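Local coordinates for protein ribose 5-phosphate isomerase (Trypanosoma cruzi, PDB 3M1P) that probably interconverts ribose 5-phosphate and ribulose 5-phosphate as a type B ribose 5-phosphate isomerase, and is built here as an assembly of four chains, at residues E63-M75 with R100-T114. The protein carries 1 engineered substitution. Sequence-based numbering, arbitrary orientation. Where two conformers were deposited one is given.
Sequences EFGVLAAGSGIGM and RIHNDANIVCVGERT. Engineered in segment 63-75: Ala69 (natural residue Cys).
Gly70 O accepts the backbone N-H of Arg113 at 2.8 Å, the N-H being aimed at a lone pair of the carbonyl. One residue earlier, Glu112 N meets the carbonyl O of the engineered Ala69 almost head-on, at a short 2.6 Å. Past the end of strand 107-111, a water bridges Ser71 O, to which it donates, and Thr114 OG1. Five further backbone bonds, alternating in direction from Gly65 N to Asn106 O through Ala69 N to Val110 O, pair strands 64-69 and 107-111 in parallel, their axes 4.7 Å apart and inclined by 11°. They are adjacent inner strands of a five-stranded parallel sheet of order 2-1-3-5-4, a Rossmann-like alpha/beta/alpha core, with strand 3-9 flanking 64-69 and strand 87-89 flanking 107-111. On one face Ala68 CB meets Val110 CG2 at 3.7 Å, and Val66 runs alongside Val108, which touches helix 117-129, whereas Val66 also packs on strand 3-9. Leu67 CD1 on the other face packs against Ile107 CG2, which chi1 of -63° sets anti to the backbone N. At the N-terminal end of strand 64-69, Phe64 directs its edge at Arg100: CE1 sits over the centre of the guanidinium face, 3.8 Å from Arg100 CZ, with the planes 66° apart. A salt bridge from Arg100 NH1 to Asp104 OD1, nearly in the guanidinium plane, helps fix that orientation.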
loop_
_atom_site.group_PDB
_atom_site.type_symbol
_atom_site.label_atom_id
_atom_site.label_comp_id
_atom_site.label_asym_id
_atom_site.label_seq_id
_atom_site.Cartn_x
_atom_site.Cartn_y
_atom_site.Cartn_z
ATOM N N GLU A 63 -2.564 -4.477 27.605
ATOM C CA GLU A 63 -1.791 -5.454 26.849
ATOM C C GLU A 63 -1.348 -4.876 25.494
ATOM O O GLU A 63 -0.252 -5.170 25.021
ATOM C CB GLU A 63 -2.584 -6.750 26.634
ATOM C CG GLU A 63 -1.809 -7.819 25.870
ATOM C CD GLU A 63 -2.605 -9.084 25.618
ATOM O OE1 GLU A 63 -3.807 -9.109 25.961
ATOM O OE2 GLU A 63 -2.034 -10.056 25.069
ATOM N N PHE A 64 -2.205 -4.062 24.880
ATOM C CA PHE A 64 -1.946 -3.563 23.537
ATOM C C PHE A 64 -2.106 -2.052 23.445
ATOM O O PHE A 64 -2.836 -1.438 24.228
ATOM C CB PHE A 64 -2.883 -4.224 22.523
ATOM C CG PHE A 64 -2.639 -5.693 22.312
ATOM C CD1 PHE A 64 -1.476 -6.148 21.697
ATOM C CD2 PHE A 64 -3.607 -6.630 22.684
ATOM C CE1 PHE A 64 -1.261 -7.507 21.479
ATOM C CE2 PHE A 64 -3.410 -7.981 22.471
ATOM C CZ PHE A 64 -2.230 -8.426 21.853
ATOM N N GLY A 65 -1.423 -1.457 22.472
ATOM C CA GLY A 65 -1.634 -0.061 22.157
ATOM C C GLY A 65 -2.084 0.104 20.723
ATOM O O GLY A 65 -1.711 -0.677 19.861
ATOM N N VAL A 66 -2.910 1.115 20.484
ATOM C CA VAL A 66 -3.229 1.575 19.144
ATOM C C VAL A 66 -2.829 3.045 19.049
ATOM O O VAL A 66 -3.242 3.879 19.874
ATOM C CB VAL A 66 -4.732 1.397 18.801
ATOM C CG1 VAL A 66 -5.064 2.032 17.439
ATOM C CG2 VAL A 66 -5.112 -0.090 18.808
ATOM N N LEU A 67 -1.995 3.361 18.069
ATOM C CA LEU A 67 -1.626 4.749 17.842
ATOM C C LEU A 67 -1.943 5.106 16.410
ATOM O O LEU A 67 -1.483 4.439 15.483
ATOM C CB LEU A 67 -0.153 5.006 18.173
ATOM C CG LEU A 67 0.220 4.864 19.655
ATOM C CD1 LEU A 67 1.759 4.892 19.867
ATOM C CD2 LEU A 67 -0.481 5.932 20.521
ATOM N N ALA A 68 -2.780 6.126 16.247
ATOM C CA ALA A 68 -3.163 6.607 14.933
ATOM C C ALA A 68 -2.760 8.057 14.837
ATOM O O ALA A 68 -2.999 8.836 15.764
ATOM C CB ALA A 68 -4.673 6.449 14.721
ATOM N N ALA A 69 -2.112 8.414 13.735
ATOM C CA ALA A 69 -1.709 9.788 13.496
ATOM C C ALA A 69 -1.785 10.082 12.002
ATOM O O ALA A 69 -2.433 9.348 11.257
ATOM C CB ALA A 69 -0.294 10.045 14.054
ATOM N N GLY A 70 -1.162 11.163 11.553
ATOM C CA GLY A 70 -1.152 11.492 10.126
ATOM C C GLY A 70 -0.611 10.323 9.319
ATOM O O GLY A 70 -1.340 9.707 8.525
ATOM N N SER A 71 0.646 9.989 9.573
ATOM C CA SER A 71 1.343 8.934 8.860
ATOM C C SER A 71 1.559 7.681 9.736
ATOM O O SER A 71 1.654 6.561 9.222
ATOM C CB SER A 71 2.687 9.481 8.393
ATOM O OG SER A 71 3.439 9.855 9.539
ATOM N N GLY A 72 1.621 7.879 11.052
ATOM C CA GLY A 72 1.938 6.815 11.996
ATOM C C GLY A 72 3.422 6.634 12.232
ATOM O O GLY A 72 3.833 5.906 13.151
ATOM N N ILE A 73 4.229 7.288 11.398
ATOM C CA ILE A 73 5.684 7.140 11.437
ATOM C C ILE A 73 6.232 7.671 12.763
ATOM O O ILE A 73 6.952 6.967 13.447
ATOM C CB ILE A 73 6.383 7.829 10.216
ATOM C CG1 ILE A 73 6.035 7.084 8.924
ATOM C CG2 ILE A 73 7.928 7.882 10.403
ATOM C CD1 ILE A 73 6.281 7.869 7.662
ATOM N N GLY A 74 5.877 8.905 13.111
ATOM C CA GLY A 74 6.303 9.527 14.380
ATOM C C GLY A 74 5.818 8.774 15.601
ATOM O O GLY A 74 6.556 8.590 16.588
ATOM N N MET A 75 4.568 8.336 15.543
ATOM C CA MET A 75 4.017 7.427 16.544
ATOM C C MET A 75 4.882 6.193 16.765
ATOM O O MET A 75 5.141 5.811 17.903
ATOM C CB MET A 75 2.572 7.034 16.180
ATOM C CG MET A 75 1.556 8.165 16.349
ATOM S SD MET A 75 1.457 8.755 18.071
ATOM C CE MET A 75 -0.036 9.745 17.977
ATOM N N ARG A 100 2.655 -9.232 14.604
ATOM C CA ARG A 100 2.288 -10.138 15.695
ATOM C C ARG A 100 3.020 -11.494 15.603
ATOM O O ARG A 100 3.606 -11.950 16.588
ATOM C CB ARG A 100 0.761 -10.331 15.739
ATOM C CG ARG A 100 -0.043 -9.034 15.919
ATOM C CD ARG A 100 0.038 -8.463 17.350
ATOM N NE ARG A 100 -0.375 -9.467 18.328
ATOM C CZ ARG A 100 0.422 -10.019 19.247
ATOM N NH1 ARG A 100 1.693 -9.627 19.388
ATOM N NH2 ARG A 100 -0.068 -10.956 20.053
ATOM N N ILE A 101 2.995 -12.127 14.424
ATOM C CA ILE A 101 3.576 -13.464 14.237
ATOM C C ILE A 101 5.096 -13.497 14.460
ATOM O O ILE A 101 5.608 -14.388 15.159
ATOM C CB ILE A 101 3.228 -14.066 12.834
ATOM C CG1 ILE A 101 1.707 -14.169 12.636
ATOM C CG2 ILE A 101 3.863 -15.433 12.651
ATOM C CD1 ILE A 101 1.249 -14.564 11.207
ATOM N N HIS A 102 5.803 -12.522 13.893
ATOM C CA HIS A 102 7.266 -12.500 13.937
ATOM C C HIS A 102 7.821 -11.616 15.053
ATOM O O HIS A 102 8.854 -11.935 15.636
ATOM C CB HIS A 102 7.840 -12.057 12.577
ATOM C CG HIS A 102 7.904 -13.151 11.553
ATOM N ND1 HIS A 102 6.840 -13.985 11.278
ATOM C CD2 HIS A 102 8.900 -13.532 10.716
ATOM C CE1 HIS A 102 7.184 -14.846 10.335
ATOM N NE2 HIS A 102 8.430 -14.590 9.975
ATOM N N ASN A 103 7.149 -10.504 15.339
ATOM C CA ASN A 103 7.699 -9.491 16.244
ATOM C C ASN A 103 7.007 -9.390 17.592
ATOM O O ASN A 103 7.429 -8.594 18.437
ATOM C CB ASN A 103 7.709 -8.124 15.563
ATOM C CG ASN A 103 8.329 -8.179 14.169
ATOM O OD1 ASN A 103 9.536 -8.370 14.023
ATOM N ND2 ASN A 103 7.507 -8.050 13.156
ATOM N N ASP A 104 5.952 -10.195 17.777
ATOM C CA ASP A 104 5.107 -10.105 18.965
ATOM C C ASP A 104 4.864 -8.627 19.314
ATOM O O ASP A 104 5.004 -8.213 20.478
ATOM C CB ASP A 104 5.773 -10.851 20.130
ATOM C CG ASP A 104 4.853 -11.022 21.332
ATOM O OD1 ASP A 104 3.621 -10.919 21.167
ATOM O OD2 ASP A 104 5.388 -11.254 22.445
ATOM N N ALA A 105 4.525 -7.838 18.296
ATOM C CA ALA A 105 4.318 -6.407 18.470
ATOM C C ALA A 105 3.233 -6.169 19.503
ATOM O O ALA A 105 2.235 -6.880 19.521
ATOM C CB ALA A 105 3.940 -5.743 17.132
ATOM N N ASN A 106 3.422 -5.176 20.362
ATOM C CA ASN A 106 2.409 -4.849 21.358
ATOM C C ASN A 106 1.735 -3.510 21.095
ATOM O O ASN A 106 0.753 -3.181 21.737
ATOM C CB ASN A 106 2.962 -4.926 22.805
ATOM C CG ASN A 106 4.308 -4.210 22.968
ATOM O OD1 ASN A 106 4.587 -3.224 22.284
ATOM N ND2 ASN A 106 5.144 -4.710 23.889
ATOM N N ILE A 107 2.257 -2.743 20.143
ATOM C CA ILE A 107 1.564 -1.531 19.694
ATOM C C ILE A 107 1.441 -1.493 18.163
ATOM O O ILE A 107 2.423 -1.678 17.458
ATOM C CB ILE A 107 2.242 -0.222 20.223
ATOM C CG1 ILE A 107 2.192 -0.157 21.763
ATOM C CG2 ILE A 107 1.585 1.024 19.571
ATOM C CD1 ILE A 107 2.786 1.091 22.394
ATOM N N VAL A 108 0.228 -1.266 17.658
ATOM C CA VAL A 108 0.017 -1.075 16.233
ATOM C C VAL A 108 -0.083 0.417 15.948
ATOM O O VAL A 108 -0.773 1.144 16.671
ATOM C CB VAL A 108 -1.213 -1.879 15.674
ATOM C CG1 VAL A 108 -2.563 -1.456 16.304
ATOM C CG2 VAL A 108 -1.273 -1.808 14.136
ATOM N N CYS A 109 0.637 0.874 14.923
ATOM C CA CYS A 109 0.572 2.266 14.487
ATOM C C CYS A 109 0.008 2.338 13.082
ATOM O O CYS A 109 0.335 1.508 12.241
ATOM C CB CYS A 109 1.952 2.936 14.547
ATOM S SG CYS A 109 2.729 2.849 16.215
ATOM N N VAL A 110 -0.836 3.340 12.843
ATOM C CA VAL A 110 -1.440 3.571 11.533
ATOM C C VAL A 110 -1.468 5.057 11.201
ATOM O O VAL A 110 -1.416 5.915 12.094
ATOM C CB VAL A 110 -2.891 3.005 11.444
ATOM C CG1 VAL A 110 -2.908 1.492 11.624
ATOM C CG2 VAL A 110 -3.802 3.671 12.469
ATOM N N GLY A 111 -1.539 5.352 9.907
ATOM C CA GLY A 111 -1.674 6.720 9.426
ATOM C C GLY A 111 -3.058 6.991 8.859
ATOM O O GLY A 111 -3.481 6.332 7.902
ATOM N N GLU A 112 -3.752 7.955 9.467
ATOM C CA GLU A 112 -5.073 8.444 9.021
ATOM C C GLU A 112 -5.032 9.120 7.642
ATOM O O GLU A 112 -6.014 9.050 6.875
ATOM C CB GLU A 112 -5.633 9.424 10.072
ATOM C CG GLU A 112 -7.103 9.853 9.875
ATOM C CD GLU A 112 -7.253 11.091 8.993
ATOM O OE1 GLU A 112 -6.254 11.822 8.813
ATOM O OE2 GLU A 112 -8.368 11.340 8.478
ATOM N N ARG A 113 -3.902 9.764 7.335
ATOM C CA ARG A 113 -3.725 10.480 6.076
ATOM C C ARG A 113 -3.247 9.577 4.939
ATOM O O ARG A 113 -3.297 9.977 3.768
ATOM C CB ARG A 113 -2.745 11.651 6.251
ATOM C CG ARG A 113 -3.189 12.720 7.260
ATOM C CD ARG A 113 -4.449 13.426 6.792
ATOM N NE ARG A 113 -4.964 14.355 7.792
ATOM C CZ ARG A 113 -5.961 15.204 7.577
ATOM N NH1 ARG A 113 -6.557 15.241 6.387
ATOM N NH2 ARG A 113 -6.359 16.019 8.548
ATOM N N THR A 114 -2.787 8.375 5.290
ATOM C CA THR A 114 -2.210 7.437 4.327
ATOM C C THR A 114 -3.091 6.212 4.058
ATOM O O THR A 114 -3.156 5.734 2.931
ATOM C CB THR A 114 -0.794 6.943 4.750
ATOM O OG1 THR A 114 -0.873 6.213 5.975
ATOM C CG2 THR A 114 0.157 8.098 4.950
HETATM O O HOH W 1 1.119 4.770 6.981
#